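Local coordinates for protein dihydrophenazinedicarboxylate synthase (Burkholderia, PDB 4HMW) that catalyses FMN-dependent, oxygen-consuming oxidations in the terminal steps of phenazine antibiotic biosynthesis, at residues 21-26 against 210-215; 28-33 against 206-211; 36-41 against 102-107. One frame throughout, in Å; residues are numbered along the deposited sequence.

Contact 1. Residues 21-26 against 210-215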
loop_
_atom_site.group_PDB
_atom_site.type_symbol
_atom_site.label_atom_id
_atom_site.label_comp_id
_atom_site.label_asym_id
_atom_site.label_seq_id
_atom_site.Cartn_x
_atom_site.Cartn_y
_atom_site.Cartn_z
ATOM N N PRO B 21 -2.249 -23.275 -7.985
ATOM C CA PRO B 21 -1.516 -24.548 -7.993
ATOM C C PRO B 21 -0.041 -24.342 -7.703
ATOM O O PRO B 21 0.592 -25.273 -7.194
ATOM C CB PRO B 21 -1.741 -25.088 -9.411
ATOM C CG PRO B 21 -2.187 -23.929 -10.217
ATOM C CD PRO B 21 -2.936 -23.034 -9.260
ATOM N N GLU B 22 0.474 -23.145 -7.974
ATOM C CA GLU B 22 1.886 -22.820 -7.714
ATOM C C GLU B 22 2.243 -22.779 -6.226
ATOM O O GLU B 22 3.430 -22.791 -5.852
ATOM C CB GLU B 22 2.229 -21.480 -8.360
ATOM C CG GLU B 22 2.083 -21.482 -9.863
ATOM C CD GLU B 22 0.691 -21.059 -10.374
ATOM O OE1 GLU B 22 -0.258 -20.885 -9.547
ATOM O OE2 GLU B 22 0.568 -20.909 -11.622
ATOM N N TYR B 23 1.235 -22.725 -5.363
ATOM C CA TYR B 23 1.492 -22.740 -3.931
ATOM C C TYR B 23 2.245 -24.004 -3.563
ATOM O O TYR B 23 3.160 -23.966 -2.755
ATOM C CB TYR B 23 0.160 -22.653 -3.205
ATOM C CG TYR B 23 0.139 -22.757 -1.693
ATOM C CD1 TYR B 23 0.744 -21.788 -0.854
ATOM C CD2 TYR B 23 -0.574 -23.763 -1.096
ATOM C CE1 TYR B 23 0.670 -21.884 0.510
ATOM C CE2 TYR B 23 -0.675 -23.837 0.270
ATOM C CZ TYR B 23 -0.065 -22.923 1.076
ATOM O OH TYR B 23 -0.243 -23.092 2.451
ATOM N N ASP B 24 1.891 -25.123 -4.179
ATOM C CA ASP B 24 2.599 -26.354 -3.865
ATOM C C ASP B 24 3.688 -26.691 -4.860
ATOM O O ASP B 24 4.491 -27.584 -4.619
ATOM C CB ASP B 24 1.624 -27.502 -3.712
ATOM C CG ASP B 24 0.847 -27.421 -2.411
ATOM O OD1 ASP B 24 1.452 -27.162 -1.334
ATOM O OD2 ASP B 24 -0.381 -27.600 -2.468
ATOM N N ASP B 25 3.757 -25.956 -5.958
ATOM C CA ASP B 25 4.828 -26.185 -6.928
ATOM C C ASP B 25 5.287 -24.876 -7.593
ATOM O O ASP B 25 4.952 -24.582 -8.724
ATOM C CB ASP B 25 4.315 -27.199 -7.941
ATOM C CG ASP B 25 5.395 -27.720 -8.849
ATOM O OD1 ASP B 25 6.599 -27.629 -8.482
ATOM O OD2 ASP B 25 5.015 -28.223 -9.934
ATOM N N PRO B 26 6.084 -24.087 -6.882
ATOM C CA PRO B 26 6.380 -22.723 -7.346
ATOM C C PRO B 26 7.291 -22.634 -8.573
ATOM O O PRO B 26 8.211 -23.414 -8.667
ATOM C CB PRO B 26 7.103 -22.121 -6.148
ATOM C CG PRO B 26 6.721 -22.980 -4.994
ATOM C CD PRO B 26 6.591 -24.328 -5.519
ATOM N N THR B 210 11.921 -20.597 -1.599
ATOM C CA THR B 210 10.528 -20.429 -1.264
ATOM C C THR B 210 10.138 -21.086 0.073
ATOM O O THR B 210 10.713 -22.094 0.499
ATOM C CB THR B 210 9.568 -20.944 -2.371
ATOM O OG1 THR B 210 9.780 -22.345 -2.577
ATOM C CG2 THR B 210 9.759 -20.206 -3.698
ATOM N N THR B 211 9.147 -20.470 0.708
ATOM C CA THR B 211 8.583 -20.953 1.959
ATOM C C THR B 211 7.080 -20.727 1.961
ATOM O O THR B 211 6.615 -19.722 1.453
ATOM C CB THR B 211 9.143 -20.130 3.174
ATOM O OG1 THR B 211 10.536 -19.819 2.981
ATOM C CG2 THR B 211 8.945 -20.858 4.499
ATOM N N GLN B 212 6.324 -21.650 2.562
ATOM C CA GLN B 212 4.910 -21.409 2.829
ATOM C C GLN B 212 4.791 -20.871 4.255
ATOM O O GLN B 212 5.487 -21.328 5.140
ATOM C CB GLN B 212 4.079 -22.691 2.699
ATOM C CG GLN B 212 4.080 -23.274 1.283
ATOM C CD GLN B 212 3.300 -24.580 1.206
ATOM O OE1 GLN B 212 3.181 -25.303 2.199
ATOM N NE2 GLN B 212 2.758 -24.884 0.034
ATOM N N LEU B 213 3.916 -19.898 4.459
ATOM C CA LEU B 213 3.789 -19.232 5.763
ATOM C C LEU B 213 2.427 -19.476 6.413
ATOM O O LEU B 213 1.404 -19.646 5.729
ATOM C CB LEU B 213 3.993 -17.705 5.628
ATOM C CG LEU B 213 5.233 -17.261 4.875
ATOM C CD1 LEU B 213 5.227 -15.750 4.746
ATOM C CD2 LEU B 213 6.535 -17.718 5.532
ATOM N N GLN B 214 2.404 -19.430 7.739
ATOM C CA GLN B 214 1.143 -19.489 8.480
ATOM C C GLN B 214 0.393 -18.158 8.360
ATOM O O GLN B 214 0.993 -17.097 8.288
ATOM C CB GLN B 214 1.398 -19.846 9.940
ATOM C CG GLN B 214 2.012 -21.238 10.134
ATOM C CD GLN B 214 2.250 -21.577 11.583
ATOM O OE1 GLN B 214 1.348 -21.464 12.414
ATOM N NE2 GLN B 214 3.470 -22.008 11.900
ATOM N N PRO B 215 -0.940 -18.215 8.260
ATOM C CA PRO B 215 -1.768 -17.032 8.047
ATOM C C PRO B 215 -1.936 -16.123 9.261
ATOM O O PRO B 215 -2.220 -14.897 9.051
ATOM C CB PRO B 215 -3.127 -17.621 7.714
ATOM C CG PRO B 215 -3.148 -18.968 8.362
ATOM C CD PRO B 215 -1.726 -19.457 8.272
ATOM O OXT PRO B 215 -1.821 -16.569 10.436
HETATM O O HOH W 1 -0.093 -20.636 3.665
#
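Tyr23 and Gln212 lie where the loop ahead of helix 30-43 passes the end of the C-terminal strand 207-212, with CA atoms 7.7 Å apart and Pro26 and Thr210 at the same spacing. Within the chain of this pyridoxamine 5'-phosphate oxidase fold the strand pairs antiparallel with strand 197-204, and its end also bonds the second subunit. Gln212 carries the contact. Its side chain runs extended beyond CG and lays its amide over one face of the Tyr23 ring. The two planes are 17° apart, an amide-on-aromatic stack. NE2 sits above the ring centre, 3.4 Å from its plane. The same nitrogen gives two hydrogen bonds. One goes to the backbone oxygen Tyr23 O at 3.0 Å, reaching it from above the carbonyl plane. In the other, also 3.0 Å long, Gln212 NE2 reaches Asp24 OD1 from above the carboxylate plane. Both acceptors lie close to the plane of the amide, so the bonds and the ring together fix its rotation. Asp24 OD2 makes a salt bridge to Arg152 of the second subunit, its stronger partner. That subunit also packs Leu149 on Tyr23 and binds the terminal carboxylate of Pro215. Tyr23 extends its ring along the strand because CG is anti to the backbone N (chi1 175°). The Tyr23 and Arg198 side chains come within about 5 Å at their nearest atoms; Arg198 binds FMN, and its NH1 bonds Gln214 O. Pro26 makes a looser touch, its CG 4.0 Å from Thr210 OG1. At the far end of the tyrosine, a water accepts a hydrogen bond from Tyr23 OH at 2.7 Å and donates one to Leu213 O at 2.7 Å.

Contact 2. Residues 28-33 against 206-211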
loop_
_atom_site.group_PDB
_atom_site.type_symbol
_atom_site.label_atom_id
_atom_site.label_comp_id
_atom_site.label_asym_id
_atom_site.label_seq_id
_atom_site.Cartn_x
_atom_site.Cartn_y
_atom_site.Cartn_z
ATOM N N SER B 28 10.452 -21.216 -10.675
ATOM C CA SER B 28 11.771 -20.902 -10.140
ATOM C C SER B 28 11.981 -19.405 -9.910
ATOM O O SER B 28 12.747 -19.022 -9.047
ATOM C CB SER B 28 12.866 -21.435 -11.061
ATOM O OG SER B 28 12.700 -20.948 -12.378
ATOM N N GLU B 29 11.315 -18.569 -10.698
ATOM C CA GLU B 29 11.442 -17.105 -10.583
ATOM C C GLU B 29 10.103 -16.485 -10.221
ATOM O O GLU B 29 9.098 -16.791 -10.838
ATOM C CB GLU B 29 11.894 -16.494 -11.923
ATOM C CG GLU B 29 13.222 -16.974 -12.426
ATOM C CD GLU B 29 14.358 -16.071 -12.028
ATOM O OE1 GLU B 29 14.101 -15.062 -11.327
ATOM O OE2 GLU B 29 15.516 -16.358 -12.423
ATOM N N PRO B 30 10.079 -15.593 -9.246
ATOM C CA PRO B 30 8.771 -15.045 -8.829
ATOM C C PRO B 30 8.118 -14.141 -9.901
ATOM O O PRO B 30 6.895 -14.056 -9.997
ATOM C CB PRO B 30 9.094 -14.295 -7.545
ATOM C CG PRO B 30 10.559 -13.961 -7.650
ATOM C CD PRO B 30 11.184 -15.113 -8.390
ATOM N N ILE B 31 8.912 -13.494 -10.752
ATOM C CA ILE B 31 8.309 -12.630 -11.758
ATOM C C ILE B 31 7.392 -13.424 -12.686
ATOM O O ILE B 31 6.370 -12.907 -13.157
ATOM C CB ILE B 31 9.365 -11.889 -12.577
ATOM C CG1 ILE B 31 10.164 -10.934 -11.686
ATOM C CG2 ILE B 31 8.721 -11.111 -13.659
ATOM C CD1 ILE B 31 9.355 -9.796 -11.090
ATOM N N THR B 32 7.741 -14.689 -12.930
ATOM C CA THR B 32 6.901 -15.558 -13.753
ATOM C C THR B 32 5.500 -15.665 -13.127
ATOM O O THR B 32 4.493 -15.597 -13.828
ATOM C CB THR B 32 7.513 -16.972 -13.867
ATOM O OG1 THR B 32 8.802 -16.887 -14.489
ATOM C CG2 THR B 32 6.625 -17.921 -14.657
ATOM N N LEU B 33 5.447 -15.815 -11.803
ATOM C CA LEU B 33 4.180 -15.984 -11.095
ATOM C C LEU B 33 3.436 -14.648 -11.032
ATOM O O LEU B 33 2.219 -14.598 -11.173
ATOM C CB LEU B 33 4.412 -16.548 -9.687
ATOM C CG LEU B 33 3.173 -16.888 -8.862
ATOM C CD1 LEU B 33 2.291 -17.859 -9.612
ATOM C CD2 LEU B 33 3.515 -17.450 -7.472
ATOM N N ASN B 206 22.108 -16.356 -6.761
ATOM C CA ASN B 206 21.586 -16.288 -8.115
ATOM C C ASN B 206 20.257 -17.000 -8.216
ATOM O O ASN B 206 19.648 -17.026 -9.282
ATOM C CB ASN B 206 22.571 -16.925 -9.113
ATOM C CG ASN B 206 23.775 -16.046 -9.395
ATOM O OD1 ASN B 206 23.745 -14.829 -9.199
ATOM N ND2 ASN B 206 24.843 -16.659 -9.870
ATOM N N ASP B 207 19.808 -17.576 -7.105
ATOM C CA ASP B 207 18.590 -18.365 -7.112
ATOM C C ASP B 207 17.582 -17.803 -6.130
ATOM O O ASP B 207 17.822 -16.785 -5.478
ATOM C CB ASP B 207 18.916 -19.815 -6.769
ATOM C CG ASP B 207 19.965 -20.419 -7.704
ATOM O OD1 ASP B 207 19.737 -20.422 -8.946
ATOM O OD2 ASP B 207 21.028 -20.869 -7.202
ATOM N N TRP B 208 16.438 -18.464 -6.049
ATOM C CA TRP B 208 15.391 -18.061 -5.118
ATOM C C TRP B 208 15.057 -19.220 -4.199
ATOM O O TRP B 208 15.125 -20.369 -4.609
ATOM C CB TRP B 208 14.121 -17.626 -5.847
ATOM C CG TRP B 208 14.266 -16.363 -6.633
ATOM C CD1 TRP B 208 14.730 -16.230 -7.916
ATOM C CD2 TRP B 208 13.953 -15.037 -6.180
ATOM N NE1 TRP B 208 14.713 -14.914 -8.278
ATOM C CE2 TRP B 208 14.248 -14.156 -7.235
ATOM C CE3 TRP B 208 13.441 -14.512 -4.984
ATOM C CZ2 TRP B 208 14.027 -12.783 -7.144
ATOM C CZ3 TRP B 208 13.223 -13.157 -4.889
ATOM C CH2 TRP B 208 13.526 -12.301 -5.963
ATOM N N LYS B 209 14.738 -18.899 -2.953
ATOM C CA LYS B 209 14.219 -19.852 -1.959
ATOM C C LYS B 209 12.743 -19.553 -1.680
ATOM O O LYS B 209 12.361 -18.397 -1.530
ATOM C CB LYS B 209 15.025 -19.673 -0.690
ATOM C CG LYS B 209 14.607 -20.453 0.518
ATOM C CD LYS B 209 15.541 -20.066 1.683
ATOM C CE LYS B 209 15.327 -18.594 2.133
ATOM N NZ LYS B 209 16.558 -17.867 2.575
ATOM N N THR B 210 11.921 -20.597 -1.599
ATOM C CA THR B 210 10.528 -20.429 -1.264
ATOM C C THR B 210 10.138 -21.086 0.073
ATOM O O THR B 210 10.713 -22.094 0.499
ATOM C CB THR B 210 9.568 -20.944 -2.371
ATOM O OG1 THR B 210 9.780 -22.345 -2.577
ATOM C CG2 THR B 210 9.759 -20.206 -3.698
ATOM N N THR B 211 9.147 -20.470 0.708
ATOM C CA THR B 211 8.583 -20.953 1.959
ATOM C C THR B 211 7.080 -20.727 1.961
ATOM O O THR B 211 6.615 -19.722 1.453
ATOM C CB THR B 211 9.143 -20.130 3.174
ATOM O OG1 THR B 211 10.536 -19.819 2.981
ATOM C CG2 THR B 211 8.945 -20.858 4.499
HETATM O O HOH W 2 15.357 -20.062 -8.333
HETATM O O HOH W 3 12.473 -20.749 -6.484
#
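The start of helix 30-43 rests against strand 207-212, at the C-terminal end of the curled sheet of the FMN-binding split barrel. Trp208 and Pro30 form the centre of the contact through a CH-pi interaction. Pro30 CD stands over the five-membered ring of Trp208, 3.4 Å from its centroid and 10° off the ring normal. Pro30 CG continues over the six-membered ring and lies 3.7 Å from Trp208 CZ2. The pyrrolidine thus spans both rings of the indole on one face. Tyr201 of the paired strand 197-204 touches both residues. Met185 of strand 184-189 also packs on Pro30.

The polar side of the indole meets Glu29. Its chain bends at chi2 (-94°), which brings OE1 to 3.1 Å from Trp208 NE1. The hydrogen bond is weak, with an N-H...O angle of 128°, and the carboxylate plane is steeply turned from the ring plane. Ser28 adds its backbone oxygen, 3.6 Å from Trp208 CD1. The contact lies away from the FMN and substrate sites. It joins the beginning of the helix to the C-terminal strand partly through a bridging water. This water, at the edge of the indole and in its plane, donates to Ser28 O at 2.9 Å and accepts from Trp208 N at 3.0 Å.

Contact 3. Residues 36-41 against 102-107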
loop_
_atom_site.group_PDB
_atom_site.type_symbol
_atom_site.label_atom_id
_atom_site.label_comp_id
_atom_site.label_asym_id
_atom_site.label_seq_id
_atom_site.Cartn_x
_atom_site.Cartn_y
_atom_site.Cartn_z
ATOM N N ARG B 36 1.684 -14.251 -14.246
ATOM C CA ARG B 36 0.542 -15.157 -14.378
ATOM C C ARG B 36 -0.638 -14.597 -13.606
ATOM O O ARG B 36 -1.768 -14.582 -14.093
ATOM C CB ARG B 36 0.882 -16.549 -13.845
ATOM C CG ARG B 36 1.716 -17.410 -14.767
ATOM C CD ARG B 36 1.863 -18.829 -14.189
ATOM N NE ARG B 36 3.024 -19.489 -14.765
ATOM C CZ ARG B 36 3.576 -20.590 -14.282
ATOM N NH1 ARG B 36 3.055 -21.168 -13.213
ATOM N NH2 ARG B 36 4.653 -21.110 -14.883
ATOM N N TRP B 37 -0.368 -14.124 -12.376
ATOM C CA TRP B 37 -1.393 -13.567 -11.551
ATOM C C TRP B 37 -2.026 -12.329 -12.175
ATOM O O TRP B 37 -3.257 -12.168 -12.104
ATOM C CB TRP B 37 -0.911 -13.297 -10.103
ATOM C CG TRP B 37 -0.971 -14.488 -9.220
ATOM C CD1 TRP B 37 -0.924 -15.798 -9.598
ATOM C CD2 TRP B 37 -1.126 -14.492 -7.784
ATOM N NE1 TRP B 37 -1.078 -16.615 -8.501
ATOM C CE2 TRP B 37 -1.191 -15.847 -7.374
ATOM C CE3 TRP B 37 -1.245 -13.495 -6.837
ATOM C CZ2 TRP B 37 -1.371 -16.219 -6.031
ATOM C CZ3 TRP B 37 -1.390 -13.854 -5.501
ATOM C CH2 TRP B 37 -1.459 -15.209 -5.111
ATOM N N LEU B 38 -1.210 -11.461 -12.769
ATOM C CA LEU B 38 -1.741 -10.264 -13.411
ATOM C C LEU B 38 -2.620 -10.631 -14.616
ATOM O O LEU B 38 -3.644 -9.989 -14.882
ATOM C CB LEU B 38 -0.617 -9.321 -13.882
ATOM C CG LEU B 38 -0.106 -8.461 -12.729
ATOM C CD1 LEU B 38 1.279 -7.995 -12.965
ATOM C CD2 LEU B 38 -1.019 -7.250 -12.535
ATOM N N ALA B 39 -2.234 -11.673 -15.327
ATOM C CA ALA B 39 -3.028 -12.072 -16.510
ATOM C C ALA B 39 -4.364 -12.648 -16.029
ATOM O O ALA B 39 -5.424 -12.375 -16.625
ATOM C CB ALA B 39 -2.284 -13.045 -17.319
ATOM N N THR B 40 -4.339 -13.400 -14.930
ATOM C CA THR B 40 -5.584 -13.975 -14.432
ATOM C C THR B 40 -6.478 -12.862 -13.870
ATOM O O THR B 40 -7.722 -12.917 -13.975
ATOM C CB THR B 40 -5.310 -15.045 -13.371
ATOM O OG1 THR B 40 -4.586 -16.118 -13.978
ATOM C CG2 THR B 40 -6.591 -15.564 -12.767
ATOM N N ALA B 41 -5.836 -11.851 -13.282
ATOM C CA ALA B 41 -6.571 -10.721 -12.742
ATOM C C ALA B 41 -7.377 -10.021 -13.833
ATOM O O ALA B 41 -8.490 -9.549 -13.595
ATOM C CB ALA B 41 -5.607 -9.728 -12.003
ATOM N N LEU B 102 0.304 -4.956 -4.170
ATOM C CA LEU B 102 -0.921 -5.060 -4.996
ATOM C C LEU B 102 -1.966 -5.786 -4.188
ATOM O O LEU B 102 -1.644 -6.735 -3.469
ATOM C CB LEU B 102 -0.646 -5.874 -6.266
ATOM C CG LEU B 102 0.382 -5.330 -7.240
ATOM C CD1 LEU B 102 0.712 -6.303 -8.408
ATOM C CD2 LEU B 102 -0.114 -3.996 -7.769
ATOM N N TYR B 103 -3.218 -5.348 -4.289
ATOM C CA TYR B 103 -4.296 -6.018 -3.583
ATOM C C TYR B 103 -5.525 -5.953 -4.425
ATOM O O TYR B 103 -5.991 -4.861 -4.786
ATOM C CB TYR B 103 -4.584 -5.431 -2.178
ATOM C CG TYR B 103 -5.845 -5.996 -1.550
ATOM C CD1 TYR B 103 -6.043 -7.371 -1.514
ATOM C CD2 TYR B 103 -6.806 -5.167 -0.941
ATOM C CE1 TYR B 103 -7.192 -7.916 -0.951
ATOM C CE2 TYR B 103 -7.968 -5.703 -0.365
ATOM C CZ TYR B 103 -8.150 -7.075 -0.383
ATOM O OH TYR B 103 -9.289 -7.624 0.146
ATOM N N TRP B 104 -6.054 -7.135 -4.713
ATOM C CA TRP B 104 -7.210 -7.306 -5.596
ATOM C C TRP B 104 -8.399 -7.844 -4.803
ATOM O O TRP B 104 -8.465 -9.027 -4.491
ATOM C CB TRP B 104 -6.846 -8.262 -6.717
ATOM C CG TRP B 104 -5.640 -7.843 -7.496
ATOM C CD1 TRP B 104 -5.181 -6.569 -7.711
ATOM C CD2 TRP B 104 -4.715 -8.720 -8.161
ATOM N NE1 TRP B 104 -4.025 -6.602 -8.477
ATOM C CE2 TRP B 104 -3.714 -7.912 -8.762
ATOM C CE3 TRP B 104 -4.621 -10.107 -8.280
ATOM C CZ2 TRP B 104 -2.657 -8.452 -9.483
ATOM C CZ3 TRP B 104 -3.569 -10.650 -9.007
ATOM C CH2 TRP B 104 -2.574 -9.825 -9.568
ATOM N N ARG B 105 -9.338 -6.958 -4.493
ATOM C CA ARG B 105 -10.478 -7.320 -3.668
ATOM C C ARG B 105 -11.300 -8.429 -4.326
ATOM O O ARG B 105 -11.867 -9.299 -3.631
ATOM C CB ARG B 105 -11.373 -6.083 -3.441
ATOM C CG ARG B 105 -10.747 -5.050 -2.541
ATOM C CD ARG B 105 -11.231 -3.627 -2.873
ATOM N NE ARG B 105 -10.929 -2.635 -1.835
ATOM C CZ ARG B 105 -9.755 -2.026 -1.725
ATOM N NH1 ARG B 105 -8.780 -2.309 -2.572
ATOM N NH2 ARG B 105 -9.566 -1.107 -0.792
ATOM N N GLU B 106 -11.364 -8.411 -5.651
ATOM C CA GLU B 106 -12.254 -9.328 -6.381
ATOM C C GLU B 106 -11.831 -10.787 -6.271
ATOM O O GLU B 106 -12.676 -11.661 -6.291
ATOM C CB GLU B 106 -12.349 -8.945 -7.869
ATOM C CG GLU B 106 -13.004 -7.612 -8.147
ATOM C CD GLU B 106 -12.011 -6.446 -8.227
ATOM O OE1 GLU B 106 -10.906 -6.524 -7.622
ATOM O OE2 GLU B 106 -12.355 -5.442 -8.916
ATOM N N THR B 107 -10.527 -11.045 -6.146
ATOM C CA THR B 107 -10.009 -12.392 -6.056
ATOM C C THR B 107 -9.372 -12.735 -4.724
ATOM O O THR B 107 -8.878 -13.842 -4.552
ATOM C CB THR B 107 -8.943 -12.634 -7.112
ATOM O OG1 THR B 107 -7.874 -11.712 -6.886
ATOM C CG2 THR B 107 -9.502 -12.409 -8.536
#
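Trp104 reaches from the end of strand 97-104 to helix 30-43, a helix-on-sheet packing in the barrel domain that binds FMN. The short axes of 36-41 and 102-104 approach to 11.3 Å and run at 34° to each other. The large indole bridges that spacing. Trp104 CG lies anti to the carbonyl carbon (chi1 -56°), which sends the indole toward the helix. The tight part is the six-membered ring of Trp104. Ala41 CB stands over one face of it, 3.7 Å from the centroid and 9° off the normal, a CH-pi contact. Trp37 CB lies at the ring edge, in plane, 3.9 Å from Trp104 CH2. The backbone oxygen Trp37 O also comes within 3.5 Å of Trp104 CZ3. That oxygen accepts the helix bond from Ala41 N.

The looser side is at Leu38. Trp37, Ala41 and Trp104 are buried, but Leu38 is partly exposed. It touches the indole mainly with one branch, CD2, which comes to 3.7 Å from Trp104 CZ2, on the part of the benzo ring next to CE2. Phe70 and Ile73 of strand 63-74 flank this leucine, while the Trp37 ring makes edge-to-face stacks with Phe20 and Phe187. Tyr103, next to Trp104 in the strand, belongs to the FMN pocket and touches the cofactor. The indole of Trp104 is also anchored at its polar end, where NE1 forms a hydrogen bond to Pro49 O.

In the fold
Contacts 1 and 2 share strand 207-212, and their centres are 11 Å apart. Contact 3 lies about 17 Å from the centre of contact 1 and 19 Å from that of contact 2. Contacts 2 and 3 use the beginning and a later part of helix 30-43. Along the chain, contact 3 is nested inside the loops closed by the other two. All three reach the same antiparallel sheet, so the N-terminal loop and helix are fastened both to the C-terminal strand and to strand 97-104. A salt bridge from Glu22 to Arg36 joins contacts 1 and 3. Both of these also touch the second subunit, which links this region to the dimer interface.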